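Carbohydrate kinase, FGGY (PDB 3H6E) probably phosphorylates a sugar or related polyol, the activity general to FGGY carbohydrate kinases. Local coordinates at residues L255-W260 against I391-R396; T259-M264 against A296-G301; M29-V34 against S62-H67; K19-D24 against D424-A429; Q132-D137 against L192-R197. All coordinates share one frame; numbering follows the deposited sequence.

Contact 1 (L255-W260 against I391-R396)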
# COMPACT_ATOMS: atom_id res chain seq x y z
N LEU A 255 -1.54 3.05 9.89
CA LEU A 255 -0.09 3.05 9.79
C LEU A 255 0.40 1.63 9.58
O LEU A 255 0.43 0.83 10.51
CB LEU A 255 0.54 3.62 11.06
CG LEU A 255 2.08 3.60 11.05
CD1 LEU A 255 2.62 4.77 10.26
CD2 LEU A 255 2.63 3.62 12.47
N SER A 256 0.78 1.32 8.34
CA SER A 256 1.30 -0.01 8.05
C SER A 256 2.81 -0.05 8.29
O SER A 256 3.52 0.93 8.07
CB SER A 256 0.95 -0.44 6.62
OG SER A 256 1.56 0.40 5.67
N THR A 257 3.29 -1.20 8.75
CA THR A 257 4.70 -1.35 9.08
C THR A 257 5.30 -2.56 8.38
O THR A 257 4.58 -3.40 7.84
CB THR A 257 4.92 -1.44 10.61
OG1 THR A 257 4.37 -2.67 11.10
CG2 THR A 257 4.24 -0.27 11.31
N GLY A 258 6.62 -2.66 8.44
CA GLY A 258 7.38 -3.64 7.68
C GLY A 258 8.68 -2.97 7.24
O GLY A 258 9.18 -2.08 7.93
N THR A 259 9.21 -3.37 6.09
CA THR A 259 10.37 -2.67 5.55
C THR A 259 10.05 -1.18 5.47
O THR A 259 10.85 -0.34 5.89
CB THR A 259 10.78 -3.18 4.16
OG1 THR A 259 11.26 -4.53 4.27
CG2 THR A 259 11.88 -2.32 3.58
N TRP A 260 8.87 -0.86 4.95
CA TRP A 260 8.38 0.51 4.92
C TRP A 260 7.31 0.72 5.99
O TRP A 260 6.37 -0.07 6.11
CB TRP A 260 7.80 0.84 3.55
CG TRP A 260 8.82 1.13 2.49
CD1 TRP A 260 9.39 0.23 1.63
CD2 TRP A 260 9.38 2.40 2.16
NE1 TRP A 260 10.28 0.86 0.80
CE2 TRP A 260 10.29 2.20 1.10
CE3 TRP A 260 9.20 3.70 2.66
CZ2 TRP A 260 11.02 3.24 0.53
CZ3 TRP A 260 9.93 4.73 2.10
CH2 TRP A 260 10.83 4.50 1.05
N ILE A 391 -5.50 6.05 15.25
CA ILE A 391 -4.43 5.44 14.48
C ILE A 391 -4.44 3.92 14.64
O ILE A 391 -4.41 3.41 15.76
CB ILE A 391 -3.05 5.98 14.89
CG1 ILE A 391 -3.01 7.50 14.74
CG2 ILE A 391 -1.96 5.34 14.04
CD1 ILE A 391 -1.63 8.09 14.86
N LEU A 392 -4.51 3.22 13.52
CA LEU A 392 -4.48 1.77 13.53
C LEU A 392 -3.14 1.27 13.01
O LEU A 392 -2.80 1.48 11.84
CB LEU A 392 -5.62 1.22 12.67
CG LEU A 392 -5.58 -0.27 12.31
CD1 LEU A 392 -5.41 -1.13 13.56
CD2 LEU A 392 -6.84 -0.65 11.54
N VAL A 393 -2.37 0.63 13.88
CA VAL A 393 -1.09 0.05 13.49
C VAL A 393 -1.31 -1.36 12.95
O VAL A 393 -2.04 -2.16 13.55
CB VAL A 393 -0.10 -0.01 14.68
CG1 VAL A 393 1.26 -0.46 14.20
CG2 VAL A 393 -0.00 1.35 15.35
N GLU A 394 -0.70 -1.66 11.81
CA GLU A 394 -0.76 -2.99 11.21
C GLU A 394 0.64 -3.42 10.80
O GLU A 394 1.60 -2.68 10.98
CB GLU A 394 -1.71 -3.01 10.02
CG GLU A 394 -3.10 -2.50 10.33
CD GLU A 394 -4.07 -2.75 9.20
OE1 GLU A 394 -3.61 -2.97 8.06
OE2 GLU A 394 -5.29 -2.73 9.45
N GLY A 395 0.75 -4.62 10.24
CA GLY A 395 2.04 -5.17 9.89
C GLY A 395 2.71 -5.83 11.08
O GLY A 395 2.13 -5.87 12.17
N ARG A 396 3.92 -6.33 10.90
CA ARG A 396 4.59 -7.09 11.95
C ARG A 396 4.96 -6.27 13.19
O ARG A 396 5.05 -6.81 14.29
CB ARG A 396 5.81 -7.85 11.41
CG ARG A 396 7.03 -7.00 11.11
CD ARG A 396 8.18 -7.89 10.64
NE ARG A 396 9.37 -7.13 10.23
CZ ARG A 396 10.43 -6.90 11.01
NH1 ARG A 396 10.46 -7.37 12.25
NH2 ARG A 396 11.45 -6.21 10.54
O HOH W 1 4.97 -6.14 8.19
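Thr257 lays its methyl CG2 obliquely across CG1 of Val393 at 4.2 Å, while its hydroxyl, OG1, turns to the backbone of the other segment. OG1 sits between its own backbone N and carbonyl carbon (chi1 68°) and donates to Glu394 O at 2.8 Å, in the carbonyl plane and on a lone pair. The backbone N of Thr257 adds only a weak, bent bond to the same oxygen. Upstream, Leu255 N donates to Leu392 O at 2.8 Å and Leu255 O accepts from Glu394 N at 3.0 Å. These are the bonds of parallel strands 252-256 and 390-394, neighbours inside the mixed sheet of an actin-like ATPase fold. Leu255 and Val393 share the face covered by Phe403 of helix 401-410. A valine at Thr257 would lose the hydroxyl's bonds to Glu394 O and Phe397 N and would probably loosen the pairing of Thr257 with Glu394. Beyond it, a water bridges Arg396 N to Thr257 O, and a side chain at Gly395 would clash with that oxygen.

Contact 2 (T259-M264 against A296-G301)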
# COMPACT_ATOMS: atom_id res chain seq x y z
N THR A 259 9.21 -3.37 6.09
CA THR A 259 10.37 -2.67 5.55
C THR A 259 10.05 -1.18 5.47
O THR A 259 10.85 -0.34 5.89
CB THR A 259 10.78 -3.18 4.16
OG1 THR A 259 11.26 -4.53 4.27
CG2 THR A 259 11.88 -2.32 3.58
N TRP A 260 8.87 -0.86 4.95
CA TRP A 260 8.38 0.51 4.92
C TRP A 260 7.31 0.72 5.99
O TRP A 260 6.37 -0.07 6.11
CB TRP A 260 7.80 0.84 3.55
CG TRP A 260 8.82 1.13 2.49
CD1 TRP A 260 9.39 0.23 1.63
CD2 TRP A 260 9.38 2.40 2.16
NE1 TRP A 260 10.28 0.86 0.80
CE2 TRP A 260 10.29 2.20 1.10
CE3 TRP A 260 9.20 3.70 2.66
CZ2 TRP A 260 11.02 3.24 0.53
CZ3 TRP A 260 9.93 4.73 2.10
CH2 TRP A 260 10.83 4.50 1.05
N PHE A 261 7.46 1.80 6.75
CA PHE A 261 6.39 2.28 7.62
C PHE A 261 5.63 3.34 6.83
O PHE A 261 6.20 4.35 6.43
CB PHE A 261 6.98 2.90 8.89
CG PHE A 261 7.47 1.90 9.89
CD1 PHE A 261 8.10 0.73 9.48
CD2 PHE A 261 7.32 2.13 11.25
CE1 PHE A 261 8.56 -0.18 10.40
CE2 PHE A 261 7.79 1.22 12.18
CZ PHE A 261 8.41 0.06 11.76
N ILE A 262 4.34 3.11 6.60
CA ILE A 262 3.55 4.02 5.79
C ILE A 262 2.30 4.49 6.51
O ILE A 262 1.46 3.69 6.92
CB ILE A 262 3.13 3.38 4.45
CG1 ILE A 262 4.36 2.88 3.70
CG2 ILE A 262 2.36 4.38 3.60
CD1 ILE A 262 4.03 2.18 2.40
N ALA A 263 2.18 5.81 6.66
CA ALA A 263 1.00 6.41 7.26
C ALA A 263 0.03 6.86 6.16
O ALA A 263 0.36 7.72 5.35
CB ALA A 263 1.38 7.59 8.14
N MSE A 264 -1.15 6.26 6.14
CA MSE A 264 -2.19 6.65 5.20
C MSE A 264 -3.39 7.19 5.95
O MSE A 264 -4.09 6.45 6.65
CB MSE A 264 -2.59 5.46 4.34
CG MSE A 264 -1.41 4.83 3.60
SE MSE A 264 -1.92 3.22 2.63
CE MSE A 264 -3.06 4.03 1.27
N ALA A 296 2.54 9.56 4.31
CA ALA A 296 3.93 9.83 4.63
C ALA A 296 4.61 8.53 5.01
O ALA A 296 4.09 7.78 5.83
CB ALA A 296 4.03 10.82 5.78
N ARG A 297 5.75 8.24 4.40
CA ARG A 297 6.50 7.04 4.76
C ARG A 297 7.94 7.28 5.18
O ARG A 297 8.49 8.38 5.03
CB ARG A 297 6.45 5.98 3.64
CG ARG A 297 5.92 6.43 2.29
CD ARG A 297 6.87 7.38 1.57
NE ARG A 297 7.96 6.72 0.86
CZ ARG A 297 7.84 6.14 -0.34
NH1 ARG A 297 6.66 6.10 -0.94
NH2 ARG A 297 8.90 5.58 -0.92
N PHE A 298 8.53 6.23 5.73
CA PHE A 298 9.96 6.16 6.00
C PHE A 298 10.28 4.68 6.17
O PHE A 298 9.41 3.90 6.56
CB PHE A 298 10.35 6.97 7.24
CG PHE A 298 9.96 6.33 8.55
CD1 PHE A 298 8.65 6.40 9.00
CD2 PHE A 298 10.90 5.69 9.33
CE1 PHE A 298 8.29 5.83 10.21
CE2 PHE A 298 10.55 5.11 10.54
CZ PHE A 298 9.23 5.18 10.98
N MSE A 299 11.50 4.29 5.85
CA MSE A 299 11.85 2.87 5.83
C MSE A 299 12.14 2.33 7.22
O MSE A 299 13.24 1.84 7.49
CB MSE A 299 13.02 2.62 4.89
CG MSE A 299 12.57 2.48 3.45
SE MSE A 299 13.93 1.64 2.35
CE MSE A 299 15.04 3.21 2.07
N GLY A 300 11.15 2.41 8.09
CA GLY A 300 11.28 2.00 9.47
C GLY A 300 11.92 0.64 9.66
O GLY A 300 12.95 0.53 10.32
N GLY A 301 11.32 -0.39 9.08
CA GLY A 301 11.79 -1.75 9.25
C GLY A 301 13.24 -1.95 8.83
O GLY A 301 13.95 -2.78 9.40
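Strands 261-264 and 296-298 run antiparallel at 173°, their axes 4.7 Å apart at closest, with Phe261-Phe298 and Ala263-Ala296 as hydrogen-bonded pairs around the non-hydrogen-bonded pair Ile262-Arg297. Phe261 N reaches Phe298 O at 2.9 Å. On the Ile262 face, the Trp260 indole lies between two residues: Met299, modelled as selenomethionine, lays CG over one face of the six-membered ring and brings its SE in obliquely, a Met-aromatic contact, while Arg297 comes over the opposite face. The Arg297 chain, bent at chi2 and chi3, places CZ 4.0 Å from that ring's centroid, with the guanidinium tilted 74° to the indole. On the other face, Phe261 and Phe298 lie side by side, and Gly300 CA packs over the Phe261 ring 3.8 Å from its centroid; a side chain on Gly300 would strike CD1 of Phe261. Met299 is also the N-cap of helix 300-308. Arg297 NE forms a salt bridge with Asp281, which probably balances its charge, and the off-centre cation-pi contact with the indole is likely to steady the guanidinium.

Contact 3 (M29-V34 against S62-H67)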
# COMPACT_ATOMS: atom_id res chain seq x y z
N MSE A 29 -13.40 -16.84 5.50
CA MSE A 29 -12.67 -17.45 4.41
C MSE A 29 -12.82 -18.97 4.40
O MSE A 29 -12.50 -19.64 5.38
CB MSE A 29 -11.19 -17.09 4.51
CG MSE A 29 -10.39 -17.37 3.26
SE MSE A 29 -8.53 -16.88 3.54
CE MSE A 29 -8.13 -16.19 1.77
N LEU A 30 -13.30 -19.50 3.28
CA LEU A 30 -13.53 -20.93 3.15
C LEU A 30 -12.32 -21.65 2.57
O LEU A 30 -12.10 -22.83 2.85
CB LEU A 30 -14.75 -21.19 2.27
CG LEU A 30 -16.00 -20.38 2.62
CD1 LEU A 30 -17.13 -20.65 1.63
CD2 LEU A 30 -16.44 -20.66 4.04
N ASP A 31 -11.54 -20.94 1.77
CA ASP A 31 -10.39 -21.53 1.11
C ASP A 31 -9.47 -20.46 0.54
O ASP A 31 -9.90 -19.33 0.27
CB ASP A 31 -10.83 -22.48 -0.01
CG ASP A 31 -9.72 -23.40 -0.47
OD1 ASP A 31 -9.05 -24.00 0.39
OD2 ASP A 31 -9.52 -23.53 -1.70
N ARG A 32 -8.20 -20.81 0.36
CA ARG A 32 -7.22 -19.89 -0.20
C ARG A 32 -6.18 -20.66 -0.99
O ARG A 32 -5.69 -21.70 -0.56
CB ARG A 32 -6.56 -19.08 0.92
CG ARG A 32 -5.42 -18.18 0.47
CD ARG A 32 -5.12 -17.13 1.53
NE ARG A 32 -3.72 -16.71 1.52
CZ ARG A 32 -2.79 -17.23 2.31
NH1 ARG A 32 -3.11 -18.20 3.16
NH2 ARG A 32 -1.54 -16.80 2.25
N GLN A 33 -5.84 -20.13 -2.17
CA GLN A 33 -4.82 -20.72 -3.02
C GLN A 33 -3.78 -19.66 -3.36
O GLN A 33 -4.12 -18.59 -3.87
CB GLN A 33 -5.45 -21.29 -4.29
CG GLN A 33 -6.29 -22.53 -4.07
CD GLN A 33 -5.44 -23.79 -3.94
OE1 GLN A 33 -4.67 -24.12 -4.84
NE2 GLN A 33 -5.59 -24.50 -2.83
N VAL A 34 -2.52 -19.95 -3.06
CA VAL A 34 -1.45 -18.99 -3.28
C VAL A 34 -0.40 -19.51 -4.27
O VAL A 34 -0.47 -20.65 -4.72
CB VAL A 34 -0.77 -18.59 -1.97
CG1 VAL A 34 -1.81 -18.41 -0.88
CG2 VAL A 34 0.25 -19.65 -1.57
N SER A 62 -11.71 -23.11 -11.29
CA SER A 62 -12.44 -24.33 -11.59
C SER A 62 -12.77 -25.09 -10.32
O SER A 62 -13.81 -25.75 -10.23
CB SER A 62 -11.64 -25.22 -12.54
OG SER A 62 -11.53 -24.63 -13.83
N ARG A 63 -11.89 -24.99 -9.33
CA ARG A 63 -12.04 -25.72 -8.08
C ARG A 63 -13.29 -25.32 -7.29
O ARG A 63 -13.83 -26.12 -6.52
CB ARG A 63 -10.79 -25.56 -7.21
CG ARG A 63 -9.52 -26.05 -7.88
CD ARG A 63 -8.39 -26.22 -6.87
NE ARG A 63 -7.17 -26.72 -7.51
CZ ARG A 63 -6.20 -25.94 -7.98
NH1 ARG A 63 -5.13 -26.48 -8.55
NH2 ARG A 63 -6.30 -24.62 -7.88
N TYR A 64 -13.75 -24.09 -7.48
CA TYR A 64 -14.89 -23.59 -6.72
C TYR A 64 -16.18 -23.59 -7.54
O TYR A 64 -17.01 -22.70 -7.39
CB TYR A 64 -14.62 -22.17 -6.21
CG TYR A 64 -13.27 -21.99 -5.55
CD1 TYR A 64 -13.04 -22.44 -4.25
CD2 TYR A 64 -12.23 -21.35 -6.21
CE1 TYR A 64 -11.81 -22.28 -3.64
CE2 TYR A 64 -10.99 -21.18 -5.61
CZ TYR A 64 -10.79 -21.64 -4.33
OH TYR A 64 -9.56 -21.47 -3.73
N ALA A 65 -16.35 -24.60 -8.39
CA ALA A 65 -17.52 -24.68 -9.26
C ALA A 65 -18.76 -25.19 -8.53
O ALA A 65 -19.89 -24.96 -8.98
CB ALA A 65 -17.22 -25.53 -10.48
N ASP A 66 -18.56 -25.89 -7.42
CA ASP A 66 -19.67 -26.44 -6.65
C ASP A 66 -20.30 -25.39 -5.74
O ASP A 66 -21.33 -25.64 -5.12
CB ASP A 66 -19.21 -27.63 -5.81
CG ASP A 66 -19.17 -28.93 -6.60
OD1 ASP A 66 -19.02 -28.87 -7.84
OD2 ASP A 66 -19.30 -30.00 -5.97
N HIS A 67 -19.68 -24.22 -5.67
CA HIS A 67 -20.12 -23.19 -4.74
C HIS A 67 -21.05 -22.15 -5.37
O HIS A 67 -20.95 -21.87 -6.56
CB HIS A 67 -18.90 -22.50 -4.12
CG HIS A 67 -17.98 -23.44 -3.40
ND1 HIS A 67 -17.07 -24.24 -4.06
CD2 HIS A 67 -17.83 -23.71 -2.08
CE1 HIS A 67 -16.40 -24.96 -3.18
NE2 HIS A 67 -16.84 -24.65 -1.97
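Asp31 swings CG anti to its backbone N (chi1 -164°), and Tyr64 sets its ring anti to its own carbonyl carbon (chi1 -48°), so that the two side chains cross at about a right angle. Tyr64 OH donates to Asp31 OD2 at 2.9 Å, meeting that oxygen from above the carboxylate plane rather than within it. The carboxylate and ring planes are turned 61° apart, and the acid lies at the edge of the ring, where OD2 also comes 3.3 Å from Tyr64 CE1. On the other flank, Gln33 packs its CG against Tyr64 OH at 3.5 Å. Its bend at chi2 carries OE1 over one face of the Arg63 guanidinium, 3.5 Å from NH2, but the angle is too poor for a hydrogen bond. Arg63 itself is extended from CG to NE and crosses Gln33 at about a right angle. A phenylalanine at Tyr64 would remove the hydroxyl, and with it the one hydrogen bond between the two segments, and would probably leave Asp31 less firmly held. Leu30 and Asp31 both face Leu22 in a classic beta bulge on strand 29-36, an outermost strand of its sheet. Tyr64 follows helix 50-63 and rests on Leu22 of the adjoining strand 17-23, so the contact fastens the end of that helix to the sheet's margin, near the protein surface.

Contact 4 (K19-D24 against D424-A429)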
# COMPACT_ATOMS: atom_id res chain seq x y z
N LYS A 19 -2.94 -14.46 -4.71
CA LYS A 19 -3.83 -15.25 -3.87
C LYS A 19 -5.25 -15.25 -4.41
O LYS A 19 -5.82 -14.20 -4.70
CB LYS A 19 -3.84 -14.70 -2.45
CG LYS A 19 -2.49 -14.20 -1.96
CD LYS A 19 -2.53 -13.83 -0.48
CE LYS A 19 -1.13 -13.63 0.08
NZ LYS A 19 -1.13 -13.48 1.57
N VAL A 20 -5.83 -16.44 -4.55
CA VAL A 20 -7.25 -16.56 -4.86
C VAL A 20 -7.97 -17.11 -3.64
O VAL A 20 -7.51 -18.07 -3.02
CB VAL A 20 -7.49 -17.47 -6.07
CG1 VAL A 20 -8.97 -17.54 -6.40
CG2 VAL A 20 -6.69 -16.97 -7.27
N SER A 21 -9.10 -16.50 -3.29
CA SER A 21 -9.77 -16.81 -2.04
C SER A 21 -11.28 -16.94 -2.17
O SER A 21 -11.93 -16.18 -2.89
CB SER A 21 -9.42 -15.75 -0.99
OG SER A 21 -9.64 -14.44 -1.49
N LEU A 22 -11.84 -17.91 -1.45
CA LEU A 22 -13.28 -18.17 -1.47
C LEU A 22 -13.90 -17.86 -0.11
O LEU A 22 -13.49 -18.41 0.90
CB LEU A 22 -13.54 -19.63 -1.82
CG LEU A 22 -15.01 -20.07 -1.87
CD1 LEU A 22 -15.68 -19.56 -3.14
CD2 LEU A 22 -15.10 -21.58 -1.77
N TRP A 23 -14.89 -16.97 -0.10
CA TRP A 23 -15.50 -16.52 1.14
C TRP A 23 -17.00 -16.78 1.18
O TRP A 23 -17.63 -17.00 0.14
CB TRP A 23 -15.24 -15.02 1.34
CG TRP A 23 -13.78 -14.66 1.35
CD1 TRP A 23 -12.91 -14.73 0.30
CD2 TRP A 23 -13.03 -14.16 2.46
NE1 TRP A 23 -11.66 -14.32 0.69
CE2 TRP A 23 -11.71 -13.96 2.01
CE3 TRP A 23 -13.34 -13.87 3.79
CZ2 TRP A 23 -10.70 -13.47 2.85
CZ3 TRP A 23 -12.34 -13.39 4.62
CH2 TRP A 23 -11.04 -13.20 4.14
N ASP A 24 -17.58 -16.74 2.37
CA ASP A 24 -19.02 -16.87 2.52
C ASP A 24 -19.67 -15.52 2.83
O ASP A 24 -18.98 -14.56 3.16
CB ASP A 24 -19.39 -17.92 3.59
CG ASP A 24 -18.89 -17.54 4.98
OD1 ASP A 24 -18.83 -16.33 5.29
OD2 ASP A 24 -18.57 -18.46 5.76
N ASP A 424 -6.95 -12.19 6.81
CA ASP A 424 -6.31 -12.43 5.53
C ASP A 424 -6.23 -11.13 4.74
O ASP A 424 -7.18 -10.34 4.74
CB ASP A 424 -7.05 -13.49 4.71
CG ASP A 424 -6.36 -13.79 3.39
OD1 ASP A 424 -5.35 -14.54 3.40
OD2 ASP A 424 -6.82 -13.28 2.35
N VAL A 425 -5.11 -10.92 4.08
CA VAL A 425 -4.84 -9.67 3.38
C VAL A 425 -5.95 -9.29 2.40
O VAL A 425 -6.10 -8.11 2.05
CB VAL A 425 -3.48 -9.74 2.65
CG1 VAL A 425 -3.63 -10.46 1.32
CG2 VAL A 425 -2.92 -8.34 2.44
N SER A 426 -6.73 -10.27 1.96
CA SER A 426 -7.73 -10.05 0.91
C SER A 426 -9.14 -9.71 1.42
O SER A 426 -10.05 -9.48 0.62
CB SER A 426 -7.81 -11.27 -0.02
OG SER A 426 -6.61 -11.45 -0.75
N PHE A 427 -9.32 -9.67 2.74
CA PHE A 427 -10.66 -9.44 3.29
C PHE A 427 -11.30 -8.16 2.79
O PHE A 427 -12.47 -8.15 2.39
CB PHE A 427 -10.65 -9.44 4.82
CG PHE A 427 -11.92 -8.90 5.42
CD1 PHE A 427 -13.11 -9.62 5.31
CD2 PHE A 427 -11.94 -7.67 6.06
CE1 PHE A 427 -14.28 -9.13 5.85
CE2 PHE A 427 -13.12 -7.18 6.60
CZ PHE A 427 -14.29 -7.91 6.49
N GLY A 428 -10.54 -7.07 2.82
CA GLY A 428 -11.06 -5.75 2.49
C GLY A 428 -12.09 -5.72 1.38
O GLY A 428 -13.13 -5.08 1.50
N ALA A 429 -11.79 -6.41 0.28
CA ALA A 429 -12.64 -6.39 -0.90
C ALA A 429 -14.10 -6.79 -0.62
O ALA A 429 -15.01 -6.27 -1.26
CB ALA A 429 -12.05 -7.27 -1.99
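Ser21 OG is gripped by two hydrogen bonds: it accepts from Trp23 NE1 at 3.0 Å and also bonds to Val10 O of strand 9-13. The Trp23 bond is straight (162°) and lies in the indole plane, which fixes the ring's rotation. The far rim of the indole meets the loop: CH2 touches Phe427 CB at 3.8 Å, and Asp424 OD2 lies at the ring edge, 3.9 Å from CZ2. The Trp23 and Phe427 side chains cross at about a right angle, their ring planes inclined by 46°. Asp424 OD2 is held by Ser426 N at 3.0 Å, an Asx turn opening the type I turn Asp424-Phe427. The extended Lys19 runs across Val425, with NZ 3.9 Å from CG1. The segments meet mainly by packing; Lys19 NZ and Asp424 OD1, 4.7 Å apart, may attract weakly. Strand 17-23, between strands 9-13 and 29-36 in the N-terminal sheet, meets the loop that follows strand 415-419 and leads to helix 430-433; Met29 touches both Trp23 and Asp424.

Contact 5 (Q132-D137 against L192-R197)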
# COMPACT_ATOMS: atom_id res chain seq x y z
N GLN A 132 6.87 4.28 -17.29
CA GLN A 132 6.68 3.11 -18.14
C GLN A 132 6.07 3.53 -19.48
O GLN A 132 6.59 3.19 -20.53
CB GLN A 132 5.76 2.10 -17.47
CG GLN A 132 6.25 1.60 -16.13
CD GLN A 132 5.41 0.45 -15.62
OE1 GLN A 132 5.17 0.32 -14.42
NE2 GLN A 132 4.95 -0.39 -16.53
N LEU A 133 4.97 4.27 -19.41
CA LEU A 133 4.30 4.81 -20.59
C LEU A 133 5.28 5.59 -21.46
O LEU A 133 5.36 5.37 -22.66
CB LEU A 133 3.13 5.70 -20.18
CG LEU A 133 1.74 5.06 -20.16
CD1 LEU A 133 1.82 3.56 -19.97
CD2 LEU A 133 0.85 5.70 -19.09
N TRP A 134 6.02 6.50 -20.84
CA TRP A 134 7.01 7.31 -21.55
C TRP A 134 7.92 6.42 -22.38
O TRP A 134 8.08 6.62 -23.58
CB TRP A 134 7.84 8.13 -20.56
CG TRP A 134 8.80 9.06 -21.21
CD1 TRP A 134 10.13 8.83 -21.47
CD2 TRP A 134 8.53 10.39 -21.69
NE1 TRP A 134 10.69 9.93 -22.07
CE2 TRP A 134 9.73 10.90 -22.22
CE3 TRP A 134 7.38 11.19 -21.72
CZ2 TRP A 134 9.82 12.17 -22.78
CZ3 TRP A 134 7.47 12.46 -22.27
CH2 TRP A 134 8.68 12.94 -22.79
N TRP A 135 8.53 5.44 -21.72
CA TRP A 135 9.43 4.51 -22.37
C TRP A 135 8.70 3.72 -23.45
O TRP A 135 9.12 3.71 -24.60
CB TRP A 135 10.03 3.56 -21.33
CG TRP A 135 11.19 2.77 -21.83
CD1 TRP A 135 12.02 3.09 -22.86
CD2 TRP A 135 11.68 1.53 -21.29
NE1 TRP A 135 12.99 2.12 -23.01
CE2 TRP A 135 12.80 1.16 -22.06
CE3 TRP A 135 11.27 0.71 -20.24
CZ2 TRP A 135 13.52 -0.01 -21.81
CZ3 TRP A 135 11.99 -0.45 -19.99
CH2 TRP A 135 13.10 -0.80 -20.78
N LEU A 136 7.60 3.08 -23.07
CA LEU A 136 6.81 2.30 -24.01
C LEU A 136 6.48 3.06 -25.29
O LEU A 136 6.39 2.47 -26.36
CB LEU A 136 5.52 1.80 -23.34
CG LEU A 136 5.70 0.62 -22.38
CD1 LEU A 136 4.42 0.34 -21.62
CD2 LEU A 136 6.16 -0.61 -23.15
N ASP A 137 6.29 4.37 -25.18
CA ASP A 137 6.00 5.19 -26.35
C ASP A 137 7.16 5.15 -27.34
O ASP A 137 6.97 5.39 -28.53
CB ASP A 137 5.69 6.64 -25.95
CG ASP A 137 4.21 6.87 -25.67
OD1 ASP A 137 3.39 6.01 -26.03
OD2 ASP A 137 3.86 7.93 -25.09
N LEU A 192 -0.18 14.74 -23.14
CA LEU A 192 0.49 13.72 -23.95
C LEU A 192 -0.48 12.82 -24.69
O LEU A 192 -0.08 12.00 -25.51
CB LEU A 192 1.40 12.87 -23.07
CG LEU A 192 2.61 13.55 -22.42
CD1 LEU A 192 3.25 12.61 -21.41
CD2 LEU A 192 3.62 14.01 -23.46
N GLY A 193 -1.77 12.97 -24.40
CA GLY A 193 -2.77 12.12 -25.02
C GLY A 193 -2.91 10.78 -24.31
O GLY A 193 -3.60 9.88 -24.79
N TRP A 194 -2.25 10.64 -23.16
CA TRP A 194 -2.33 9.40 -22.39
C TRP A 194 -3.72 9.22 -21.77
O TRP A 194 -4.27 8.12 -21.77
CB TRP A 194 -1.26 9.36 -21.30
CG TRP A 194 0.14 9.17 -21.84
CD1 TRP A 194 0.50 8.90 -23.13
CD2 TRP A 194 1.36 9.21 -21.08
NE1 TRP A 194 1.86 8.78 -23.23
CE2 TRP A 194 2.42 8.97 -21.99
CE3 TRP A 194 1.66 9.44 -19.74
CZ2 TRP A 194 3.75 8.95 -21.59
CZ3 TRP A 194 2.99 9.42 -19.34
CH2 TRP A 194 4.02 9.17 -20.26
N ALA A 195 -4.27 10.31 -21.23
CA ALA A 195 -5.57 10.26 -20.57
C ALA A 195 -6.66 9.74 -21.50
O ALA A 195 -7.59 9.07 -21.07
CB ALA A 195 -5.94 11.63 -20.02
N ALA A 196 -6.53 10.05 -22.79
CA ALA A 196 -7.53 9.66 -23.77
C ALA A 196 -7.47 8.17 -24.09
O ALA A 196 -8.43 7.60 -24.62
CB ALA A 196 -7.36 10.48 -25.05
N ARG A 197 -6.35 7.53 -23.76
CA ARG A 197 -6.18 6.10 -24.03
C ARG A 197 -6.78 5.21 -22.95
O ARG A 197 -7.00 4.02 -23.18
CB ARG A 197 -4.69 5.77 -24.18
CG ARG A 197 -3.96 6.53 -25.26
CD ARG A 197 -2.48 6.16 -25.24
NE ARG A 197 -1.67 6.94 -26.16
CZ ARG A 197 -0.35 6.85 -26.24
NH1 ARG A 197 0.31 6.02 -25.45
NH2 ARG A 197 0.32 7.60 -27.11
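The Trp194 indole lies between two leucines, with Leu133 CB over one face, 3.5 Å from the centroid of the six-membered ring, and Leu192 CD1 over the opposite face. Leu133 and Trp194 slide past each other in opposite directions; CB makes the CH-pi contact and CD2 reaches the ring near CE3. Trp134 crosses Trp194 obliquely and brings CB to its edge, 4.0 Å from CH2. At the nitrogen edge, Trp194 NE1 donates to Asp137 OD2 at 2.9 Å, with the acid near the ring plane. Asp137 and Arg197 reach toward each other tip to tip, and NH1 meets OD1 at 3.1 Å in a straight salt bridge (168°), the carboxylate and guanidinium planes 73° apart. Helix 129-139 is joined to the loop after helix 187-191, which leaves that helix through a Schellman motif at Gly193. Each oxygen of Asp137 uses its syn lone pair for a different donor, so the carboxylate is held at both ends, and the nearby guanidinium would be expected to favour its charged form.

In the fold
From the N terminus, strand 17-23 opens the widest loop, which contact 4 closes some 400 residues later against the loop following strand 415-419; the other four contacts nest inside it. Contact 3 comes first, tying edge strand 29-36 to the end of helix 50-63, and touches contact 4 because its strand neighbours 17-23 in the N-terminal sheet. Contact 5 follows in series, joining helix 129-139 to the loop beyond helix 187-191. Contacts 1 and 2 start from 255-264: contact 2 closes first, on strand 292-298, with strand 282-286 inside its loop, contact 1 later on strand 390-394, and both build the C-terminal sheet. Contact 4 links the N-terminal sheet to the C-terminal part of the chain.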